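Nisin leader peptide-processing serine protease NisP (Lactococcus lactis subsp. lactis, PDB 4MZD) probably acts as a subtilisin-like serine endopeptidase that removes the leader peptide from the nisin precursor during biosynthesis of this antibiotic. Local coordinates at residues Q207-D221 with R267-P279. Sequence-based numbering, arbitrary orientation.
Sequences QYLMISGSYDDGTND and RSIKVPGKVVDAP
Arg267 reaches Tyr208 and Tyr215 because its chain runs straight from CG to NE (chi2 -179°, chi3 -166°), bringing the edge of the guanidinium to Tyr208 O and Tyr215 OH. NH1 and NH2 grip the single carbonyl oxygen Tyr208 O, NH2 at 2.8 Å, and both come from the same face of that carbonyl while the oxygen lies in the guanidinium plane. NH1 also donates to Tyr215 OH at 2.8 Å, which fixes the rotation of the guanidinium. Tyr215 OH in turn donates a hydrogen bond to Asp221 OD2 (2.6 Å), and that oxygen takes Met210 N on its anti lone pair; Arg267 NH1 lies 3.4 Å from Asp221 OD2, a salt bridge that would probably stabilise the carboxylate's negative charge, and Asp221 OD1 has a second partner in Arg482. Met210 leaves its strand with CG opposite the backbone N and bends at chi3 (76°), laying CE 4.0 Å above the centre of the Tyr215 ring, while SD accepts a weak bond from Gly273 N and meets Ile269. On the same face of the strand pair, Asp277 CG lies 3.6 Å from Tyr208 CE1; Asp277 accepts from Gly247 N and forms a salt bridge with Arg488, while Tyr208 OH hydrogen-bonds Asp249. On the other face, Leu209 CD1 packs on Ala278 CB at 3.6 Å, and helix 222-238 covers Leu209. Farther out, Ser214 O accepts from both Lys270 N and Val271 N, the signature of a classic beta bulge. Reciprocal bonds, Leu209 N to Val276 O and Val276 N to Leu209 O (both 2.9 Å), make strand 275-278 an antiparallel extension at the end of an inner strand of the mostly parallel central sheet of the subtilisin-like fold.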
ATOM      1  N   GLN A 207       1.246   6.489   8.975  1.00  8.05           N
ATOM      2  CA  GLN A 207       1.568   7.650   9.788  1.00  9.14           C
ATOM      3  C   GLN A 207       2.705   7.287  10.732  1.00  9.49           C
ATOM      4  O   GLN A 207       2.895   6.113  11.079  1.00 10.53           O
ATOM      5  CB  GLN A 207       0.359   8.078  10.623  1.00 10.45           C
ATOM      6  CG  GLN A 207      -0.019   7.042  11.667  1.00 11.54           C
ATOM      7  CD  GLN A 207      -1.369   7.283  12.322  1.00 11.31           C
ATOM      8  OE1 GLN A 207      -2.260   6.454  12.219  1.00 12.09           O
ATOM      9  NE2 GLN A 207      -1.517   8.399  13.015  1.00 12.01           N
ATOM     10  N   TYR A 208       3.446   8.296  11.172  1.00  8.67           N
ATOM     11  CA  TYR A 208       4.472   8.075  12.184  1.00  8.35           C
ATOM     12  C   TYR A 208       3.902   8.302  13.577  1.00  9.19           C
ATOM     13  O   TYR A 208       3.234   9.317  13.838  1.00 10.05           O
ATOM     14  CB  TYR A 208       5.691   8.981  11.956  1.00  9.45           C
ATOM     15  CG  TYR A 208       6.281   8.784  10.587  1.00  9.34           C
ATOM     16  CD1 TYR A 208       6.873   7.577  10.237  1.00 10.17           C
ATOM     17  CD2 TYR A 208       6.208   9.780   9.628  1.00 10.66           C
ATOM     18  CE1 TYR A 208       7.376   7.367   8.969  1.00  9.96           C
ATOM     19  CE2 TYR A 208       6.715   9.581   8.354  1.00 10.69           C
ATOM     20  CZ  TYR A 208       7.299   8.372   8.035  1.00  9.63           C
ATOM     21  OH  TYR A 208       7.803   8.151   6.774  1.00  9.93           O
ATOM     22  N   LEU A 209       4.173   7.351  14.466  1.00  8.99           N
ATOM     23  CA  LEU A 209       3.730   7.415  15.854  1.00  9.53           C
ATOM     24  C   LEU A 209       4.949   7.427  16.768  1.00  9.64           C
ATOM     25  O   LEU A 209       5.847   6.599  16.611  1.00 10.23           O
ATOM     26  CB  LEU A 209       2.876   6.191  16.185  1.00 10.05           C
ATOM     27  CG  LEU A 209       1.619   5.992  15.331  1.00 10.85           C
ATOM     28  CD1 LEU A 209       0.932   4.692  15.698  1.00 11.38           C
ATOM     29  CD2 LEU A 209       0.659   7.160  15.487  1.00 11.35           C
ATOM     30  N   MET A 210       4.980   8.360  17.718  1.00 10.06           N
ATOM     31  CA  MET A 210       6.006   8.345  18.756  1.00 10.44           C
ATOM     32  C   MET A 210       5.361   7.687  19.966  1.00 10.63           C
ATOM     33  O   MET A 210       4.450   8.255  20.574  1.00 11.32           O
ATOM     34  CB  MET A 210       6.495   9.762  19.077  1.00 11.04           C
ATOM     35  CG  MET A 210       7.828   9.801  19.855  1.00 10.71           C
ATOM     36  SD  MET A 210       8.538  11.486  20.199  1.00  9.08           S
ATOM     37  CE  MET A 210       7.455  12.000  21.552  1.00 12.67           C
ATOM     38  N   ILE A 211       5.808   6.477  20.291  1.00 10.94           N
ATOM     39  CA  ILE A 211       5.071   5.632  21.228  1.00 12.04           C
ATOM     40  C   ILE A 211       5.664   5.608  22.635  1.00 13.10           C
ATOM     41  O   ILE A 211       5.145   4.928  23.515  1.00 14.39           O
ATOM     42  CB  ILE A 211       4.891   4.192  20.694  1.00 12.45           C
ATOM     43  CG1 ILE A 211       6.241   3.493  20.497  1.00 14.03           C
ATOM     44  CG2 ILE A 211       4.115   4.219  19.397  1.00 12.24           C
ATOM     45  CD1 ILE A 211       6.122   1.996  20.240  1.00 15.38           C
ATOM     46  N   SER A 212       6.753   6.344  22.838  1.00 13.59           N
ATOM     47  CA  SER A 212       7.291   6.591  24.176  1.00 14.07           C
ATOM     48  C   SER A 212       7.752   8.042  24.201  1.00 13.57           C
ATOM     49  O   SER A 212       7.612   8.753  23.205  1.00 13.53           O
ATOM     50  CB  SER A 212       8.428   5.619  24.517  1.00 15.53           C
ATOM     51  OG  SER A 212       9.559   5.804  23.689  1.00 16.44           O
ATOM     52  N   GLY A 213       8.285   8.497  25.329  1.00 14.10           N
ATOM     53  CA  GLY A 213       8.643   9.896  25.443  1.00 14.70           C
ATOM     54  C   GLY A 213       7.405  10.769  25.523  1.00 14.15           C
ATOM     55  O   GLY A 213       6.321  10.305  25.882  1.00 14.83           O
ATOM     56  N   SER A 214       7.560  12.045  25.195  1.00 14.43           N
ATOM     57  CA  SER A 214       6.448  12.977  25.321  1.00 14.87           C
ATOM     58  C   SER A 214       6.561  14.172  24.396  1.00 14.57           C
ATOM     59  O   SER A 214       7.656  14.663  24.110  1.00 15.19           O
ATOM     60  CB  SER A 214       6.317  13.465  26.765  1.00 16.26           C
ATOM     61  OG  SER A 214       7.491  14.142  27.171  1.00 17.65           O
ATOM     62  N   TYR A 215       5.408  14.627  23.925  1.00 14.51           N
ATOM     63  CA  TYR A 215       5.314  15.913  23.260  1.00 14.97           C
ATOM     64  C   TYR A 215       5.167  17.002  24.324  1.00 16.40           C
ATOM     65  O   TYR A 215       5.117  16.711  25.521  1.00 16.39           O
ATOM     66  CB  TYR A 215       4.115  15.928  22.324  1.00 14.65           C
ATOM     67  CG  TYR A 215       4.210  14.932  21.190  1.00 13.67           C
ATOM     68  CD1 TYR A 215       4.953  15.219  20.059  1.00 13.25           C
ATOM     69  CD2 TYR A 215       3.550  13.712  21.252  1.00 13.35           C
ATOM     70  CE1 TYR A 215       5.040  14.326  19.016  1.00 12.64           C
ATOM     71  CE2 TYR A 215       3.632  12.804  20.211  1.00 12.82           C
ATOM     72  CZ  TYR A 215       4.378  13.118  19.087  1.00 12.14           C
ATOM     73  OH  TYR A 215       4.466  12.250  18.011  1.00 12.11           O
ATOM     74  N   ASP A 216       5.095  18.256  23.893  1.00 18.03           N
ATOM     75  CA  ASP A 216       4.967  19.369  24.830  1.00 20.44           C
ATOM     76  C   ASP A 216       3.771  19.197  25.763  1.00 20.51           C
ATOM     77  O   ASP A 216       3.796  19.667  26.899  1.00 21.47           O
ATOM     78  CB  ASP A 216       4.874  20.708  24.090  1.00 22.85           C
ATOM     79  CG  ASP A 216       6.223  21.200  23.598  1.00 25.01           C
ATOM     80  OD1 ASP A 216       7.254  20.599  23.970  1.00 26.25           O
ATOM     81  OD2 ASP A 216       6.255  22.202  22.852  1.00 26.16           O
ATOM     82  N   ASP A 217       2.723  18.526  25.292  1.00 20.49           N
ATOM     83  CA  ASP A 217       1.515  18.365  26.100  1.00 20.46           C
ATOM     84  C   ASP A 217       1.615  17.219  27.106  1.00 19.65           C
ATOM     85  O   ASP A 217       0.663  16.940  27.830  1.00 20.49           O
ATOM     86  CB  ASP A 217       0.257  18.223  25.225  1.00 21.16           C
ATOM     87  CG  ASP A 217       0.226  16.926  24.427  1.00 21.75           C
ATOM     88  OD1 ASP A 217       1.094  16.052  24.633  1.00 21.64           O
ATOM     89  OD2 ASP A 217      -0.689  16.776  23.587  1.00 22.67           O
ATOM     90  N   GLY A 218       2.766  16.556  27.140  1.00 18.90           N
ATOM     91  CA  GLY A 218       3.014  15.512  28.121  1.00 18.48           C
ATOM     92  C   GLY A 218       2.606  14.114  27.685  1.00 17.85           C
ATOM     93  O   GLY A 218       2.877  13.140  28.391  1.00 18.81           O
ATOM     94  N   THR A 219       1.959  14.011  26.529  1.00 17.40           N
ATOM     95  CA  THR A 219       1.452  12.730  26.052  1.00 16.46           C
ATOM     96  C   THR A 219       2.282  12.200  24.889  1.00 14.40           C
ATOM     97  O   THR A 219       3.217  12.848  24.426  1.00 14.47           O
ATOM     98  CB  THR A 219      -0.008  12.849  25.579  1.00 17.74           C
ATOM     99  OG1 THR A 219      -0.051  13.584  24.350  1.00 17.50           O
ATOM    100  CG2 THR A 219      -0.866  13.543  26.636  1.00 18.90           C
ATOM    101  N   ASN A 220       1.934  11.010  24.414  1.00 13.60           N
ATOM    102  CA  ASN A 220       2.531  10.496  23.187  1.00 12.88           C
ATOM    103  C   ASN A 220       1.471   9.760  22.370  1.00 12.10           C
ATOM    104  O   ASN A 220       0.283   9.894  22.650  1.00 12.91           O
ATOM    105  CB  ASN A 220       3.774   9.637  23.476  1.00 13.47           C
ATOM    106  CG  ASN A 220       3.467   8.427  24.332  1.00 14.04           C
ATOM    107  OD1 ASN A 220       2.455   7.759  24.137  1.00 14.43           O
ATOM    108  ND2 ASN A 220       4.348   8.135  25.289  1.00 15.27           N
ATOM    109  N   ASP A 221       1.889   9.003  21.358  1.00 11.41           N
ATOM    110  CA  ASP A 221       0.946   8.405  20.411  1.00 11.14           C
ATOM    111  C   ASP A 221       0.671   6.926  20.674  1.00 10.83           C
ATOM    112  O   ASP A 221       0.165   6.226  19.798  1.00 10.90           O
ATOM    113  CB  ASP A 221       1.471   8.566  18.984  1.00 11.20           C
ATOM    114  CG  ASP A 221       1.784  10.001  18.639  1.00 11.02           C
ATOM    115  OD1 ASP A 221       0.980  10.894  18.991  1.00 11.93           O
ATOM    116  OD2 ASP A 221       2.840  10.238  18.009  1.00 11.49           O
ATOM    117  N   ARG A 267       6.102  18.610  14.552  1.00 16.15           N
ATOM    118  CA  ARG A 267       5.494  18.365  15.854  1.00 16.61           C
ATOM    119  C   ARG A 267       6.340  19.000  16.932  1.00 17.98           C
ATOM    120  O   ARG A 267       7.495  19.346  16.692  1.00 19.07           O
ATOM    121  CB  ARG A 267       5.396  16.862  16.129  1.00 15.22           C
ATOM    122  CG  ARG A 267       4.589  16.102  15.103  1.00 14.35           C
ATOM    123  CD  ARG A 267       4.493  14.630  15.440  1.00 12.70           C
ATOM    124  NE  ARG A 267       3.999  13.907  14.276  1.00 12.49           N
ATOM    125  CZ  ARG A 267       3.815  12.594  14.209  1.00 11.58           C
ATOM    126  NH1 ARG A 267       4.061  11.822  15.261  1.00 11.65           N
ATOM    127  NH2 ARG A 267       3.380  12.057  13.071  1.00 11.67           N
ATOM    128  N   SER A 268       5.766  19.130  18.124  1.00 18.84           N
ATOM    129  CA  SER A 268       6.456  19.729  19.257  1.00 20.08           C
ATOM    130  C   SER A 268       6.862  18.656  20.265  1.00 19.04           C
ATOM    131  O   SER A 268       6.063  18.244  21.103  1.00 19.41           O
ATOM    132  CB  SER A 268       5.563  20.772  19.929  1.00 22.04           C
ATOM    133  OG  SER A 268       5.108  21.734  18.988  1.00 24.05           O
ATOM    134  N   ILE A 269       8.113  18.215  20.178  1.00 19.36           N
ATOM    135  CA  ILE A 269       8.607  17.108  20.995  1.00 19.34           C
ATOM    136  C   ILE A 269       9.376  17.604  22.218  1.00 20.09           C
ATOM    137  O   ILE A 269      10.248  18.465  22.105  1.00 21.18           O
ATOM    138  CB  ILE A 269       9.502  16.169  20.153  1.00 19.19           C
ATOM    139  CG1 ILE A 269       8.680  15.537  19.023  1.00 19.11           C
ATOM    140  CG2 ILE A 269      10.153  15.113  21.036  1.00 19.42           C
ATOM    141  CD1 ILE A 269       9.491  14.747  18.022  1.00 19.70           C
ATOM    142  N   LYS A 270       9.042  17.062  23.385  1.00 20.20           N
ATOM    143  CA  LYS A 270       9.670  17.468  24.638  1.00 21.07           C
ATOM    144  C   LYS A 270      10.739  16.465  25.063  1.00 19.72           C
ATOM    145  O   LYS A 270      11.888  16.835  25.324  1.00 20.95           O
ATOM    146  CB  LYS A 270       8.622  17.600  25.742  1.00 23.21           C
ATOM    147  CG  LYS A 270       9.197  18.086  27.064  1.00 25.61           C
ATOM    148  CD  LYS A 270       8.413  17.573  28.263  1.00 27.94           C
ATOM    149  CE  LYS A 270       7.053  18.242  28.389  1.00 29.75           C
ATOM    150  NZ  LYS A 270       6.089  17.771  27.362  1.00 30.84           N
ATOM    151  N   VAL A 271      10.342  15.201  25.164  1.00 18.36           N
ATOM    152  CA  VAL A 271      11.270  14.113  25.442  1.00 17.24           C
ATOM    153  C   VAL A 271      11.159  13.104  24.308  1.00 16.20           C
ATOM    154  O   VAL A 271      10.115  12.472  24.141  1.00 15.83           O
ATOM    155  CB  VAL A 271      10.948  13.417  26.778  1.00 17.53           C
ATOM    156  CG1 VAL A 271      11.919  12.268  27.031  1.00 18.04           C
ATOM    157  CG2 VAL A 271      10.997  14.417  27.926  1.00 17.79           C
ATOM    158  N   PRO A 272      12.222  12.962  23.504  1.00 16.23           N
ATOM    159  CA  PRO A 272      12.149  12.039  22.366  1.00 16.27           C
ATOM    160  C   PRO A 272      11.910  10.608  22.818  1.00 16.08           C
ATOM    161  O   PRO A 272      12.482  10.152  23.808  1.00 17.63           O
ATOM    162  CB  PRO A 272      13.533  12.160  21.724  1.00 17.15           C
ATOM    163  CG  PRO A 272      14.050  13.485  22.171  1.00 18.37           C
ATOM    164  CD  PRO A 272      13.503  13.689  23.550  1.00 17.58           C
ATOM    165  N   GLY A 273      11.053   9.912  22.085  1.00 14.66           N
ATOM    166  CA  GLY A 273      10.798   8.509  22.325  1.00 14.18           C
ATOM    167  C   GLY A 273      10.925   7.709  21.041  1.00 13.00           C
ATOM    168  O   GLY A 273      11.368   8.221  20.008  1.00 13.30           O
ATOM    169  N   LYS A 274      10.533   6.444  21.104  1.00 12.77           N
ATOM    170  CA  LYS A 274      10.581   5.561  19.947  1.00 12.01           C
ATOM    171  C   LYS A 274       9.568   5.977  18.888  1.00 10.87           C
ATOM    172  O   LYS A 274       8.384   6.146  19.183  1.00 11.17           O
ATOM    173  CB  LYS A 274      10.301   4.124  20.387  1.00 12.71           C
ATOM    174  CG  LYS A 274      10.244   3.105  19.256  1.00 13.00           C
ATOM    175  CD  LYS A 274      11.586   2.910  18.564  1.00 13.93           C
ATOM    176  CE  LYS A 274      11.490   1.834  17.487  1.00 15.45           C
ATOM    177  NZ  LYS A 274      12.808   1.515  16.867  1.00 17.38           N
ATOM    178  N   VAL A 275      10.036   6.121  17.653  1.00 10.55           N
ATOM    179  CA  VAL A 275       9.165   6.434  16.530  1.00  9.99           C
ATOM    180  C   VAL A 275       8.993   5.199  15.662  1.00  9.81           C
ATOM    181  O   VAL A 275       9.961   4.488  15.374  1.00 10.59           O
ATOM    182  CB  VAL A 275       9.749   7.570  15.671  1.00 10.92           C
ATOM    183  CG1 VAL A 275       8.777   7.940  14.554  1.00 11.06           C
ATOM    184  CG2 VAL A 275      10.058   8.780  16.537  1.00 11.81           C
ATOM    185  N   VAL A 276       7.749   4.946  15.266  1.00  9.10           N
ATOM    186  CA  VAL A 276       7.434   3.857  14.348  1.00  9.50           C
ATOM    187  C   VAL A 276       6.626   4.369  13.155  1.00  9.50           C
ATOM    188  O   VAL A 276       5.926   5.382  13.249  1.00 10.00           O
ATOM    189  CB  VAL A 276       6.675   2.712  15.057  1.00 10.55           C
ATOM    190  CG1 VAL A 276       7.503   2.165  16.209  1.00 11.56           C
ATOM    191  CG2 VAL A 276       5.316   3.184  15.555  1.00 11.31           C
ATOM    192  N   ASP A 277       6.756   3.651  12.043  1.00  9.45           N
ATOM    193  CA  ASP A 277       6.006   3.859  10.806  1.00  9.71           C
ATOM    194  C   ASP A 277       4.857   2.850  10.883  1.00  9.79           C
ATOM    195  O   ASP A 277       5.078   1.641  10.791  1.00 10.35           O
ATOM    196  CB  ASP A 277       6.961   3.579   9.630  1.00  9.56           C
ATOM    197  CG  ASP A 277       6.416   4.012   8.275  1.00  9.62           C
ATOM    198  OD1 ASP A 277       5.198   4.263   8.165  1.00 10.10           O
ATOM    199  OD2 ASP A 277       7.222   4.068   7.312  1.00 10.09           O
ATOM    200  N   ALA A 278       3.646   3.345  11.128  1.00  9.58           N
ATOM    201  CA  ALA A 278       2.480   2.493  11.384  1.00  9.49           C
ATOM    202  C   ALA A 278       1.439   2.559  10.259  1.00  9.14           C
ATOM    203  O   ALA A 278       1.182   3.632   9.720  1.00  9.66           O
ATOM    204  CB  ALA A 278       1.842   2.892  12.706  1.00 10.99           C
ATOM    205  N   PRO A 279       0.779   1.427   9.947  1.00  8.84           N
ATOM    206  CA  PRO A 279       0.844   0.132  10.647  1.00  9.59           C
ATOM    207  C   PRO A 279       1.895  -0.861  10.137  1.00  8.80           C
ATOM    208  O   PRO A 279       1.857  -2.024  10.535  1.00 10.00           O
ATOM    209  CB  PRO A 279      -0.556  -0.441  10.418  1.00 10.72           C
ATOM    210  CG  PRO A 279      -0.930   0.088   9.059  1.00 10.59           C
ATOM    211  CD  PRO A 279      -0.366   1.487   9.019  1.00  9.73           C
TER
HETATM  212  O   HOH W   1       9.037  21.352  21.431  1.00 40.57           O